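Local atomic coordinates of protein-glutaminase (Chryseobacterium proteolyticum, PDB entry 3A55), a protein that hydrolyses the side-chain amide of glutamine residues in proteins to give glutamate and ammonia, and is here in its pro form. Residues K22-T27 with V75-K80; I62-Q67 with G87-A92; K106-Q111 with Y264-N269. The protein carries 1 engineered substitution. All coordinates share one frame; numbering follows the deposited sequence. Where two conformers were deposited one is given.

Contact 1 (K22-T27 with V75-K80); sequences KDFGKT and VHIFLK
Asp23 and His76 meet across two antiparallel strands, neighbours in a five-stranded sheet: His76 NE2 donates to Asp23 OD1 at 2.6 Å. The oxygen lies in the imidazole plane, at the ring edge, and is reached on its syn side, 28° out of the carboxylate plane. OD1 accepts a second hydrogen bond, from Gly25 N at 2.8 Å on the opposite face, which closes an Asx turn. Aspartate suits the place because its short arm serves both donors. With CG swung opposite the backbone N (chi1 -164°), the imidazole of His76 leans over to strand 22-27, where Lys26 CE comes within 3.1 Å of ND1; the ammonium of Lys26 goes on to a salt bridge with Asp96. Phe78 CZ rests against one face of the imidazole. With an alanine in place of His76, Asp23 OD1 would probably keep the Gly25 amide but lose its imidazole mate, and the aliphatic end of Lys26 would be uncovered.

In the backbone, Phe24 and Gly25 both oppose Ile77 in a classic beta bulge, and Phe24 N bonds Ile77 O at 2.9 Å. Gly25 has a positive phi, 88°, and a CB would jam against the preceding carbonyl. The apolar side is separate: Phe24 runs alongside Ile77, CD2 to CB 3.7 Å, and reaches Leu79 CD1 with CD1; Tyr50 meets its ring edge to face. Paired backbone bonds hold the ends, Lys22 with Leu79 and Thr27 with Val75. The carboxylate probably favours a proton on NE2, while the lysine nearby would tend to oppose a second one on ND1.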
ATOM      1  N   LYS A  22      17.214   1.816  16.002  1.00 25.07           N
ATOM      2  CA  LYS A  22      16.836   0.627  15.248  0.60 25.89           C
ATOM      3  C   LYS A  22      17.170   0.817  13.770  1.00 25.93           C
ATOM      4  O   LYS A  22      16.739   1.789  13.157  1.00 25.22           O
ATOM      5  CB  LYS A  22      15.332   0.374  15.408  0.60 26.60           C
ATOM      6  CG  LYS A  22      14.752  -0.689  14.482  0.60 28.98           C
ATOM      7  CD  LYS A  22      14.650  -2.049  15.168  0.60 31.44           C
ATOM      8  CE  LYS A  22      14.301  -3.156  14.174  0.60 33.05           C
ATOM      9  NZ  LYS A  22      13.165  -2.796  13.264  0.60 33.92           N
ATOM     10  N   ASP A  23      17.923  -0.122  13.208  1.00 27.54           N
ATOM     11  CA  ASP A  23      18.268  -0.104  11.788  1.00 29.36           C
ATOM     12  C   ASP A  23      17.063  -0.526  10.942  1.00 30.07           C
ATOM     13  O   ASP A  23      16.665  -1.698  10.944  1.00 30.81           O
ATOM     14  CB  ASP A  23      19.473  -1.019  11.526  1.00 29.90           C
ATOM     15  CG  ASP A  23      20.043  -0.867  10.121  1.00 31.90           C
ATOM     16  OD1 ASP A  23      19.359  -0.301   9.240  1.00 31.38           O
ATOM     17  OD2 ASP A  23      21.187  -1.326   9.899  1.00 34.73           O
ATOM     18  N   PHE A  24      16.495   0.437  10.215  1.00 28.98           N
ATOM     19  CA  PHE A  24      15.306   0.212   9.393  1.00 28.34           C
ATOM     20  C   PHE A  24      15.713  -0.271   7.993  1.00 27.75           C
ATOM     21  O   PHE A  24      14.885  -0.784   7.238  1.00 28.69           O
ATOM     22  CB  PHE A  24      14.472   1.508   9.317  1.00 29.26           C
ATOM     23  CG  PHE A  24      13.268   1.433   8.395  1.00 30.22           C
ATOM     24  CD1 PHE A  24      12.029   1.027   8.878  1.00 32.88           C
ATOM     25  CD2 PHE A  24      13.370   1.803   7.051  1.00 31.93           C
ATOM     26  CE1 PHE A  24      10.916   0.966   8.035  1.00 33.36           C
ATOM     27  CE2 PHE A  24      12.265   1.746   6.205  1.00 32.91           C
ATOM     28  CZ  PHE A  24      11.037   1.328   6.697  1.00 33.12           C
ATOM     29  N   GLY A  25      16.994  -0.118   7.664  1.00 25.22           N
ATOM     30  CA  GLY A  25      17.514  -0.523   6.367  1.00 22.92           C
ATOM     31  C   GLY A  25      17.397   0.553   5.303  1.00 21.00           C
ATOM     32  O   GLY A  25      17.185   1.730   5.599  1.00 20.59           O
ATOM     33  N   LYS A  26      17.549   0.128   4.057  1.00 18.58           N
ATOM     34  CA  LYS A  26      17.547   1.042   2.917  1.00 17.68           C
ATOM     35  C   LYS A  26      16.158   1.145   2.319  1.00 16.18           C
ATOM     36  O   LYS A  26      15.437   0.156   2.209  1.00 17.51           O
ATOM     37  CB  LYS A  26      18.528   0.563   1.844  1.00 18.51           C
ATOM     38  CG  LYS A  26      19.909   0.198   2.369  1.00 23.69           C
ATOM     39  CD  LYS A  26      20.808   1.413   2.488  1.00 29.77           C
ATOM     40  CE  LYS A  26      22.157   1.041   3.104  1.00 32.14           C
ATOM     41  NZ  LYS A  26      22.725  -0.224   2.535  1.00 34.17           N
ATOM     42  N   THR A  27      15.788   2.353   1.921  1.00 13.64           N
ATOM     43  CA  THR A  27      14.498   2.589   1.292  1.00 13.58           C
ATOM     44  C   THR A  27      14.554   3.898   0.517  1.00 13.32           C
ATOM     45  O   THR A  27      15.535   4.638   0.612  1.00 13.77           O
ATOM     46  CB  THR A  27      13.361   2.654   2.332  1.00 14.54           C
ATOM     47  OG1 THR A  27      12.110   2.834   1.664  1.00 15.53           O
ATOM     48  CG2 THR A  27      13.577   3.795   3.296  1.00 16.22           C
ATOM     49  N   VAL A  75      18.053   5.983   0.721  1.00 12.77           N
ATOM     50  CA  VAL A  75      18.816   6.379   1.903  1.00 13.28           C
ATOM     51  C   VAL A  75      18.750   5.238   2.908  1.00 13.90           C
ATOM     52  O   VAL A  75      17.970   4.302   2.745  1.00 14.29           O
ATOM     53  CB  VAL A  75      18.258   7.659   2.576  1.00 13.70           C
ATOM     54  CG1 VAL A  75      18.343   8.853   1.634  1.00 14.97           C
ATOM     55  CG2 VAL A  75      16.819   7.442   3.048  1.00 14.54           C
ATOM     56  N   HIS A  76      19.571   5.328   3.944  1.00 13.60           N
ATOM     57  CA  HIS A  76      19.569   4.346   5.023  1.00 14.76           C
ATOM     58  C   HIS A  76      18.919   4.987   6.245  1.00 13.98           C
ATOM     59  O   HIS A  76      19.382   6.025   6.719  1.00 14.87           O
ATOM     60  CB  HIS A  76      21.000   3.918   5.339  1.00 16.55           C
ATOM     61  CG  HIS A  76      21.095   2.666   6.153  1.00 20.32           C
ATOM     62  ND1 HIS A  76      22.199   1.842   6.116  1.00 25.19           N
ATOM     63  CD2 HIS A  76      20.219   2.082   7.005  1.00 22.34           C
ATOM     64  CE1 HIS A  76      22.010   0.818   6.929  1.00 26.12           C
ATOM     65  NE2 HIS A  76      20.816   0.936   7.476  1.00 24.62           N
ATOM     66  N   ILE A  77      17.848   4.371   6.743  1.00 13.73           N
ATOM     67  CA  ILE A  77      17.023   4.937   7.810  1.00 13.36           C
ATOM     68  C   ILE A  77      17.260   4.222   9.142  1.00 14.56           C
ATOM     69  O   ILE A  77      17.316   2.999   9.187  1.00 15.81           O
ATOM     70  CB  ILE A  77      15.506   4.820   7.447  1.00 13.17           C
ATOM     71  CG1 ILE A  77      15.177   5.649   6.198  1.00 13.42           C
ATOM     72  CG2 ILE A  77      14.611   5.202   8.633  1.00 13.65           C
ATOM     73  CD1 ILE A  77      15.394   7.146   6.386  1.00 14.25           C
ATOM     74  N   PHE A  78      17.382   5.002  10.212  1.00 14.22           N
ATOM     75  CA  PHE A  78      17.481   4.481  11.578  1.00 15.37           C
ATOM     76  C   PHE A  78      16.382   5.125  12.399  1.00 14.72           C
ATOM     77  O   PHE A  78      16.195   6.347  12.345  1.00 14.95           O
ATOM     78  CB  PHE A  78      18.836   4.820  12.194  1.00 16.62           C
ATOM     79  CG  PHE A  78      20.001   4.204  11.478  1.00 18.89           C
ATOM     80  CD1 PHE A  78      20.605   3.050  11.977  1.00 22.18           C
ATOM     81  CD2 PHE A  78      20.495   4.766  10.301  1.00 20.73           C
ATOM     82  CE1 PHE A  78      21.689   2.477  11.320  1.00 23.63           C
ATOM     83  CE2 PHE A  78      21.566   4.200   9.640  1.00 23.04           C
ATOM     84  CZ  PHE A  78      22.167   3.050  10.151  1.00 23.19           C
ATOM     85  N   LEU A  79      15.643   4.306  13.148  1.00 14.84           N
ATOM     86  CA  LEU A  79      14.513   4.804  13.911  1.00 14.02           C
ATOM     87  C   LEU A  79      14.794   4.793  15.395  1.00 15.00           C
ATOM     88  O   LEU A  79      15.526   3.932  15.883  1.00 15.89           O
ATOM     89  CB  LEU A  79      13.267   3.960  13.636  1.00 14.63           C
ATOM     90  CG  LEU A  79      12.769   3.898  12.193  1.00 15.41           C
ATOM     91  CD1 LEU A  79      11.579   2.987  12.135  1.00 17.93           C
ATOM     92  CD2 LEU A  79      12.407   5.287  11.660  1.00 14.40           C
ATOM     93  N   LYS A  80      14.192   5.734  16.111  1.00 15.26           N
ATOM     94  CA  LYS A  80      14.177   5.662  17.565  1.00 16.57           C
ATOM     95  C   LYS A  80      13.384   4.413  17.966  1.00 17.98           C
ATOM     96  O   LYS A  80      12.376   4.092  17.337  1.00 17.10           O
ATOM     97  CB  LYS A  80      13.587   6.946  18.150  1.00 16.66           C
ATOM     98  CG  LYS A  80      14.435   8.168  17.816  1.00 18.93           C
ATOM     99  CD  LYS A  80      13.956   9.435  18.472  1.00 21.66           C
ATOM    100  CE  LYS A  80      14.826  10.597  18.007  1.00 25.04           C
ATOM    101  NZ  LYS A  80      14.567  11.858  18.745  1.00 27.38           N
TER

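Contact 2 (I62-Q67 with G87-A92)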
ATOM      1  N   ILE A  62      17.329  15.949   7.428  1.00 11.22           N
ATOM      2  CA  ILE A  62      16.135  16.421   6.727  1.00 11.53           C
ATOM      3  C   ILE A  62      16.481  16.808   5.281  1.00 11.24           C
ATOM      4  O   ILE A  62      15.748  16.483   4.347  1.00 11.97           O
ATOM      5  CB  ILE A  62      15.448  17.563   7.502  1.00 11.93           C
ATOM      6  CG1 ILE A  62      14.846  17.017   8.804  1.00 13.05           C
ATOM      7  CG2 ILE A  62      14.389  18.267   6.663  1.00 12.95           C
ATOM      8  CD1 ILE A  62      14.455  18.072   9.821  1.00 15.44           C
ATOM      9  N   GLY A  63      17.607  17.488   5.086  1.00 11.72           N
ATOM     10  CA  GLY A  63      18.026  17.825   3.723  1.00 11.75           C
ATOM     11  C   GLY A  63      18.281  16.585   2.890  1.00 11.51           C
ATOM     12  O   GLY A  63      17.879  16.523   1.714  1.00 11.62           O
ATOM     13  N   MET A  64      18.939  15.590   3.490  1.00 11.22           N
ATOM     14  CA  MET A  64      19.177  14.318   2.802  1.00 11.18           C
ATOM     15  C   MET A  64      17.856  13.723   2.331  1.00 11.17           C
ATOM     16  O   MET A  64      17.758  13.261   1.198  1.00 11.83           O
ATOM     17  CB  MET A  64      19.894  13.321   3.717  1.00 11.63           C
ATOM     18  CG  MET A  64      21.310  13.710   4.046  1.00 12.54           C
ATOM     19  SD  MET A  64      21.954  12.674   5.375  1.00 15.74           S
ATOM     20  CE  MET A  64      22.443  11.219   4.476  1.00 17.03           C
ATOM     21  N   LEU A  65      16.850  13.724   3.211  1.00 10.62           N
ATOM     22  CA  LEU A  65      15.518  13.201   2.868  1.00 11.45           C
ATOM     23  C   LEU A  65      14.866  14.024   1.755  1.00 10.99           C
ATOM     24  O   LEU A  65      14.310  13.455   0.820  1.00 12.20           O
ATOM     25  CB  LEU A  65      14.640  13.172   4.109  1.00 11.64           C
ATOM     26  CG  LEU A  65      15.038  12.135   5.171  1.00 11.97           C
ATOM     27  CD1 LEU A  65      14.223  12.358   6.437  1.00 12.09           C
ATOM     28  CD2 LEU A  65      14.858  10.707   4.636  1.00 12.79           C
ATOM     29  N   ARG A  66      14.955  15.356   1.843  1.00 11.61           N
ATOM     30  CA  ARG A  66      14.354  16.222   0.833  0.50 12.37           C
ATOM     31  C   ARG A  66      14.950  15.948  -0.548  1.00 12.05           C
ATOM     32  O   ARG A  66      14.222  15.851  -1.545  1.00 12.19           O
ATOM     33  CB  ARG A  66      14.531  17.694   1.208  0.50 13.33           C
ATOM     34  CG  ARG A  66      13.769  18.647   0.309  0.50 14.97           C
ATOM     35  CD  ARG A  66      13.829  20.082   0.827  0.50 18.93           C
ATOM     36  NE  ARG A  66      13.141  20.234   2.110  0.50 20.48           N
ATOM     37  CZ  ARG A  66      13.751  20.395   3.279  0.50 21.87           C
ATOM     38  NH1 ARG A  66      13.031  20.530   4.384  0.50 23.01           N
ATOM     39  NH2 ARG A  66      15.077  20.428   3.346  0.50 22.29           N
ATOM     40  N   GLN A  67      16.269  15.805  -0.607  1.00 12.08           N
ATOM     41  CA  GLN A  67      16.946  15.533  -1.876  1.00 12.35           C
ATOM     42  C   GLN A  67      16.604  14.148  -2.403  1.00 12.57           C
ATOM     43  O   GLN A  67      16.414  13.960  -3.608  1.00 13.73           O
ATOM     44  CB  GLN A  67      18.451  15.687  -1.730  1.00 12.55           C
ATOM     45  CG  GLN A  67      18.865  17.118  -1.482  1.00 15.14           C
ATOM     46  CD  GLN A  67      18.442  18.031  -2.607  1.00 19.64           C
ATOM     47  OE1 GLN A  67      18.838  17.842  -3.756  1.00 23.40           O
ATOM     48  NE2 GLN A  67      17.639  19.030  -2.286  1.00 21.99           N
ATOM     49  N   GLY A  87      15.684   8.768  13.659  1.00 13.48           N
ATOM     50  CA  GLY A  87      16.783   9.261  14.481  1.00 14.43           C
ATOM     51  C   GLY A  87      18.059   9.572  13.723  1.00 15.00           C
ATOM     52  O   GLY A  87      18.877  10.360  14.197  1.00 16.17           O
ATOM     53  N   LYS A  88      18.245   8.942  12.559  1.00 14.55           N
ATOM     54  CA  LYS A  88      19.445   9.148  11.742  1.00 15.85           C
ATOM     55  C   LYS A  88      19.153   8.740  10.308  1.00 14.63           C
ATOM     56  O   LYS A  88      18.388   7.799  10.077  1.00 14.60           O
ATOM     57  CB  LYS A  88      20.632   8.337  12.304  1.00 16.67           C
ATOM     58  CG  LYS A  88      21.933   8.480  11.532  1.00 18.86           C
ATOM     59  CD  LYS A  88      23.129   7.926  12.286  1.00 21.03           C
ATOM     60  CE  LYS A  88      23.071   6.415  12.446  1.00 25.46           C
ATOM     61  NZ  LYS A  88      24.274   5.888  13.152  1.00 28.65           N
ATOM     62  N   VAL A  89      19.747   9.465   9.356  1.00 13.34           N
ATOM     63  CA  VAL A  89      19.689   9.120   7.941  1.00 13.94           C
ATOM     64  C   VAL A  89      21.118   9.042   7.431  1.00 15.24           C
ATOM     65  O   VAL A  89      21.924   9.934   7.703  1.00 15.42           O
ATOM     66  CB  VAL A  89      18.906  10.179   7.128  1.00 12.72           C
ATOM     67  CG1 VAL A  89      18.830   9.781   5.650  1.00 13.36           C
ATOM     68  CG2 VAL A  89      17.504  10.340   7.705  1.00 12.60           C
ATOM     69  N   GLU A  90      21.434   7.963   6.722  1.00 17.31           N
ATOM     70  CA  GLU A  90      22.752   7.808   6.113  1.00 20.82           C
ATOM     71  C   GLU A  90      22.620   7.647   4.604  1.00 21.34           C
ATOM     72  O   GLU A  90      21.563   7.268   4.090  1.00 19.60           O
ATOM     73  CB  GLU A  90      23.527   6.648   6.756  1.00 21.67           C
ATOM     74  CG  GLU A  90      23.886   6.928   8.216  1.00 25.04           C
ATOM     75  CD  GLU A  90      24.748   5.854   8.860  1.00 27.36           C
ATOM     76  OE1 GLU A  90      24.772   4.709   8.355  1.00 31.84           O
ATOM     77  OE2 GLU A  90      25.390   6.157   9.894  1.00 32.94           O
ATOM     78  N   SER A  91      23.692   7.969   3.899  1.00 23.32           N
ATOM     79  CA  SER A  91      23.680   7.916   2.444  0.60 25.06           C
ATOM     80  C   SER A  91      23.636   6.472   1.951  1.00 26.66           C
ATOM     81  O   SER A  91      24.013   5.540   2.669  1.00 27.68           O
ATOM     82  CB  SER A  91      24.906   8.635   1.884  0.60 25.21           C
ATOM     83  OG  SER A  91      26.082   7.952   2.259  0.60 25.21           O
ATOM     84  N   ALA A  92      23.153   6.292   0.729  1.00 28.66           N
ATOM     85  CA  ALA A  92      23.163   4.981   0.100  1.00 30.79           C
ATOM     86  C   ALA A  92      24.431   4.836  -0.733  1.00 32.20           C
ATOM     87  O   ALA A  92      24.995   5.831  -1.195  1.00 32.97           O
ATOM     88  CB  ALA A  92      21.931   4.803  -0.759  1.00 31.04           C
TER
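Met64 lays its methyl over the face of the peptide group joining Glu90 to Ser91, CE standing 3.6 Å from Glu90 C and 3.5 Å from Ser91 N. The preceding peptide is touched too: CE and SD both pass close to Val89 O, SD at 3.6 Å. Flat groups here are backbone amides, and a thin, flexible thioether suits them, since it can lie flat on a peptide group. The bend at the last torsion of Met64, chi3 82°, turns CE along the strand toward Ser91.

Val89 is the side chain that answers from strand 87-91. Its two branches divide the helix surface: CG1 faces Met64 CE at 4.1 Å, and CG2 fits against Leu65, 4.0 Å from CG. Leu65 and Val89 both continue onto Ile77 of the neighbouring strand 75-79, and Tyr61 also packs on Val89. On the other face of the strand Glu90 points away from the helix and pairs with Lys88.

Helix 59-71 thus packs on one face of the five-stranded antiparallel sheet, here at its outermost strand 86-91, the axes coming to 8.6 Å at 53°. With no bonded polar pair between the segments, dispersion and the exclusion of water probably hold the joint, mainly at the buried Leu65 and Val89.

Contact 3 (K106-Q111 with Y264-N269)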
ATOM      1  N   LYS A 106      10.756   2.550 -14.471  1.00 19.29           N
ATOM      2  CA  LYS A 106       9.859   3.062 -15.498  1.00 21.71           C
ATOM      3  C   LYS A 106       9.760   2.063 -16.644  1.00 23.27           C
ATOM      4  O   LYS A 106       9.031   2.299 -17.613  1.00 22.25           O
ATOM      5  CB  LYS A 106      10.350   4.420 -16.023  1.00 22.26           C
ATOM      6  CG  LYS A 106      10.289   5.576 -15.021  1.00 24.48           C
ATOM      7  CD  LYS A 106       8.855   5.908 -14.618  1.00 25.23           C
ATOM      8  CE  LYS A 106       8.715   7.338 -14.082  1.00 24.78           C
ATOM      9  NZ  LYS A 106       9.447   7.590 -12.799  1.00 23.34           N
ATOM     10  N   GLU A 107      10.512   0.967 -16.538  1.00 24.97           N
ATOM     11  CA  GLU A 107      10.472  -0.114 -17.523  0.60 27.22           C
ATOM     12  C   GLU A 107       9.209  -0.936 -17.299  1.00 27.78           C
ATOM     13  O   GLU A 107       9.228  -1.913 -16.553  1.00 29.08           O
ATOM     14  CB  GLU A 107      11.705  -1.021 -17.391  0.60 27.64           C
ATOM     15  CG  GLU A 107      13.054  -0.319 -17.547  0.60 30.40           C
ATOM     16  CD  GLU A 107      13.379   0.044 -18.984  0.60 33.36           C
ATOM     17  OE1 GLU A 107      12.683  -0.429 -19.905  0.60 34.17           O
ATOM     18  OE2 GLU A 107      14.342   0.812 -19.193  0.60 35.46           O
ATOM     19  N   VAL A 108       8.117  -0.524 -17.931  1.00 28.81           N
ATOM     20  CA  VAL A 108       6.821  -1.165 -17.762  1.00 30.07           C
ATOM     21  C   VAL A 108       6.796  -2.535 -18.428  1.00 31.47           C
ATOM     22  O   VAL A 108       7.234  -2.688 -19.572  1.00 31.74           O
ATOM     23  CB  VAL A 108       5.685  -0.283 -18.346  1.00 29.99           C
ATOM     24  CG1 VAL A 108       4.340  -0.993 -18.253  1.00 29.60           C
ATOM     25  CG2 VAL A 108       5.634   1.068 -17.638  1.00 30.09           C
ATOM     26  N   LYS A 109       6.292  -3.529 -17.704  1.00 32.79           N
ATOM     27  CA  LYS A 109       6.091  -4.856 -18.274  1.00 34.91           C
ATOM     28  C   LYS A 109       4.772  -5.448 -17.804  1.00 34.98           C
ATOM     29  O   LYS A 109       4.560  -5.659 -16.609  1.00 34.92           O
ATOM     30  CB  LYS A 109       7.271  -5.780 -17.958  1.00 35.90           C
ATOM     31  CG  LYS A 109       8.252  -5.905 -19.123  1.00 39.38           C
ATOM     32  CD  LYS A 109       9.597  -6.463 -18.696  1.00 43.12           C
ATOM     33  CE  LYS A 109      10.548  -5.347 -18.299  1.00 44.59           C
ATOM     34  NZ  LYS A 109      11.961  -5.815 -18.211  1.00 46.59           N
ATOM     35  N   GLY A 110       3.890  -5.707 -18.766  1.00 35.54           N
ATOM     36  CA  GLY A 110       2.537  -6.156 -18.481  1.00 35.45           C
ATOM     37  C   GLY A 110       2.430  -7.628 -18.145  1.00 35.36           C
ATOM     38  O   GLY A 110       3.383  -8.396 -18.312  1.00 35.29           O
ATOM     39  N   GLN A 111       1.250  -8.006 -17.661  1.00 35.05           N
ATOM     40  CA  GLN A 111       0.901  -9.388 -17.363  1.00 34.77           C
ATOM     41  C   GLN A 111       1.117 -10.297 -18.583  1.00 35.11           C
ATOM     42  O   GLN A 111       0.716  -9.952 -19.696  1.00 35.37           O
ATOM     43  CB  GLN A 111      -0.561  -9.433 -16.900  1.00 34.23           C
ATOM     44  CG  GLN A 111      -1.089 -10.807 -16.555  1.00 33.50           C
ATOM     45  CD  GLN A 111      -0.198 -11.534 -15.572  1.00 33.13           C
ATOM     46  OE1 GLN A 111       0.114 -11.020 -14.489  1.00 31.10           O
ATOM     47  NE2 GLN A 111       0.227 -12.731 -15.947  1.00 32.42           N
ATOM     48  N   TYR A 264       7.172   2.081 -11.022  1.00 12.78           N
ATOM     49  CA  TYR A 264       6.466   0.865 -10.650  1.00 13.81           C
ATOM     50  C   TYR A 264       7.407  -0.117 -10.001  1.00 14.00           C
ATOM     51  O   TYR A 264       8.576  -0.228 -10.368  1.00 15.06           O
ATOM     52  CB  TYR A 264       5.901   0.186 -11.896  1.00 14.73           C
ATOM     53  CG  TYR A 264       4.765   0.888 -12.615  1.00 15.13           C
ATOM     54  CD1 TYR A 264       4.038   1.915 -12.020  1.00 14.39           C
ATOM     55  CD2 TYR A 264       4.374   0.457 -13.886  1.00 15.73           C
ATOM     56  CE1 TYR A 264       2.982   2.534 -12.697  1.00 14.42           C
ATOM     57  CE2 TYR A 264       3.327   1.058 -14.565  1.00 16.12           C
ATOM     58  CZ  TYR A 264       2.630   2.084 -13.971  1.00 15.50           C
ATOM     59  OH  TYR A 264       1.587   2.654 -14.663  1.00 17.75           O
ATOM     60  N   LEU A 265       6.859  -0.843  -9.035  1.00 14.10           N
ATOM     61  CA  LEU A 265       7.528  -1.968  -8.402  0.50 14.06           C
ATOM     62  C   LEU A 265       6.642  -3.186  -8.636  1.00 13.63           C
ATOM     63  O   LEU A 265       5.421  -3.084  -8.506  1.00 13.44           O
ATOM     64  CB  LEU A 265       7.687  -1.708  -6.903  0.50 14.34           C
ATOM     65  CG  LEU A 265       8.120  -2.878  -6.019  0.50 14.71           C
ATOM     66  CD1 LEU A 265       9.573  -3.263  -6.292  0.50 16.06           C
ATOM     67  CD2 LEU A 265       7.918  -2.547  -4.542  0.50 14.87           C
ATOM     68  N   TYR A 266       7.252  -4.325  -8.967  1.00 13.59           N
ATOM     69  CA  TYR A 266       6.509  -5.554  -9.252  1.00 14.82           C
ATOM     70  C   TYR A 266       6.725  -6.635  -8.198  1.00 15.46           C
ATOM     71  O   TYR A 266       7.707  -6.605  -7.461  1.00 16.14           O
ATOM     72  CB  TYR A 266       6.902  -6.085 -10.629  1.00 15.56           C
ATOM     73  CG  TYR A 266       6.496  -5.160 -11.753  1.00 15.75           C
ATOM     74  CD1 TYR A 266       5.169  -5.100 -12.183  1.00 16.67           C
ATOM     75  CD2 TYR A 266       7.426  -4.311 -12.360  1.00 17.58           C
ATOM     76  CE1 TYR A 266       4.776  -4.249 -13.207  1.00 17.24           C
ATOM     77  CE2 TYR A 266       7.044  -3.456 -13.400  1.00 17.94           C
ATOM     78  CZ  TYR A 266       5.717  -3.426 -13.813  1.00 17.84           C
ATOM     79  OH  TYR A 266       5.329  -2.584 -14.839  1.00 19.13           O
ATOM     80  N   ASP A 267       5.798  -7.591  -8.146  1.00 14.99           N
ATOM     81  CA  ASP A 267       5.917  -8.778  -7.284  1.00 15.55           C
ATOM     82  C   ASP A 267       5.311  -9.946  -8.069  1.00 18.04           C
ATOM     83  O   ASP A 267       4.288 -10.518  -7.683  1.00 18.29           O
ATOM     84  CB  ASP A 267       5.185  -8.555  -5.953  1.00 14.99           C
ATOM     85  CG  ASP A 267       5.365  -9.718  -4.967  1.00 14.60           C
ATOM     86  OD1 ASP A 267       6.453 -10.324  -4.927  1.00 15.81           O
ATOM     87  OD2 ASP A 267       4.415  -9.998  -4.206  1.00 15.28           O
ATOM     88  N   ASN A 268       5.950 -10.285  -9.183  1.00 20.44           N
ATOM     89  CA  ASN A 268       5.336 -11.182 -10.177  1.00 23.50           C
ATOM     90  C   ASN A 268       5.029 -12.618  -9.728  1.00 24.57           C
ATOM     91  O   ASN A 268       4.186 -13.300 -10.325  1.00 26.52           O
ATOM     92  CB  ASN A 268       6.159 -11.186 -11.473  1.00 24.14           C
ATOM     93  CG  ASN A 268       6.102  -9.856 -12.206  1.00 25.77           C
ATOM     94  OD1 ASN A 268       7.062  -9.463 -12.872  1.00 28.92           O
ATOM     95  ND2 ASN A 268       4.978  -9.154 -12.084  1.00 23.22           N
ATOM     96  N   ASN A 269       5.712 -13.075  -8.687  1.00 23.81           N
ATOM     97  CA  ASN A 269       5.496 -14.427  -8.177  1.00 23.43           C
ATOM     98  C   ASN A 269       4.883 -14.428  -6.779  1.00 21.29           C
ATOM     99  O   ASN A 269       4.858 -15.456  -6.105  1.00 21.36           O
ATOM    100  CB  ASN A 269       6.813 -15.203  -8.185  1.00 25.10           C
ATOM    101  CG  ASN A 269       7.388 -15.350  -9.576  1.00 29.74           C
ATOM    102  OD1 ASN A 269       8.517 -14.926  -9.842  1.00 34.29           O
ATOM    103  ND2 ASN A 269       6.604 -15.929 -10.483  1.00 32.11           N
TER
HETATM  104  O   HOH W   1       2.634  -3.000 -15.707  1.00 21.11           O
HETATM  105  O   HOH W   2       6.416  -7.207 -14.734  1.00 33.34           O
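Tyr266 offers its phenol oxygen as an acceptor to the main chain: Lys109 N donates to Tyr266 OH, long at 3.2 Å but nearly straight, with 167° at the hydrogen. A backbone amide in a loop thus finds its partner in a side chain. The phenol also meets a water lying in the plane of the ring, 2.9 Å from OH, and this water gives a weak bond back to Lys109 O. A second water sits 3.5 Å above the ring plane, over the centre of one face of Tyr266, between Lys109 O at 3.1 Å and Asn268 OD1 at 3.0 Å. Other acceptors are also in reach of it, so its hydrogen bonds are probably shared. Lys109 O has a further donor in Asn254 ND2.

Val108 sits between the two tyrosines at the surface. With CG1 set opposite the backbone N (chi1 176°), its branches part, CG2 toward Tyr264 CE2 at 3.8 Å and CG1 toward Tyr266 OH at 3.9 Å. A beta-branched valine is apt because one methyl meets the Tyr264 ring, the other the hydroxyl of Tyr266. Tyrosine is apt in turn at both places: Tyr266 is long enough to bring a hydroxyl from the strand to the loop and carries a water over its ring, while Tyr264 gives the valine methyl a ring to rest by.

Upstream, Lys106 NZ is held by Ser261 O and Ser263 OG, the backbones of Thr105 and Tyr264 are hydrogen-bonded, and the chain bends through an inverse gamma turn at Glu107. The arrangement is that of an extended surface loop packed against a beta hairpin, here the antiparallel pair 255-258 and 264-266.

Overall arrangement
From the N terminus, strand 22-35 is the first strand of the modelled chain, and contact 1 closes the first loop when strand 75-79 returns beside it. Helix 59-71 lies within that loop, yet its partner, strand 86-91, comes after that loop has closed, so contact 2 crosses contact 1. Contact 1 pairs two strands within the five-stranded antiparallel sheet; contact 2 packs the helix on its outermost strand 86-91. The two touch through the neighbouring strands 75-79 and 86-91, with centres about 10 Å apart. Contact 3 follows in series, its centre about 26 Å from that of contact 1; it closes a much longer loop, joining the connection after helix 94-103 to the hairpin strand 264-266 near the C terminus.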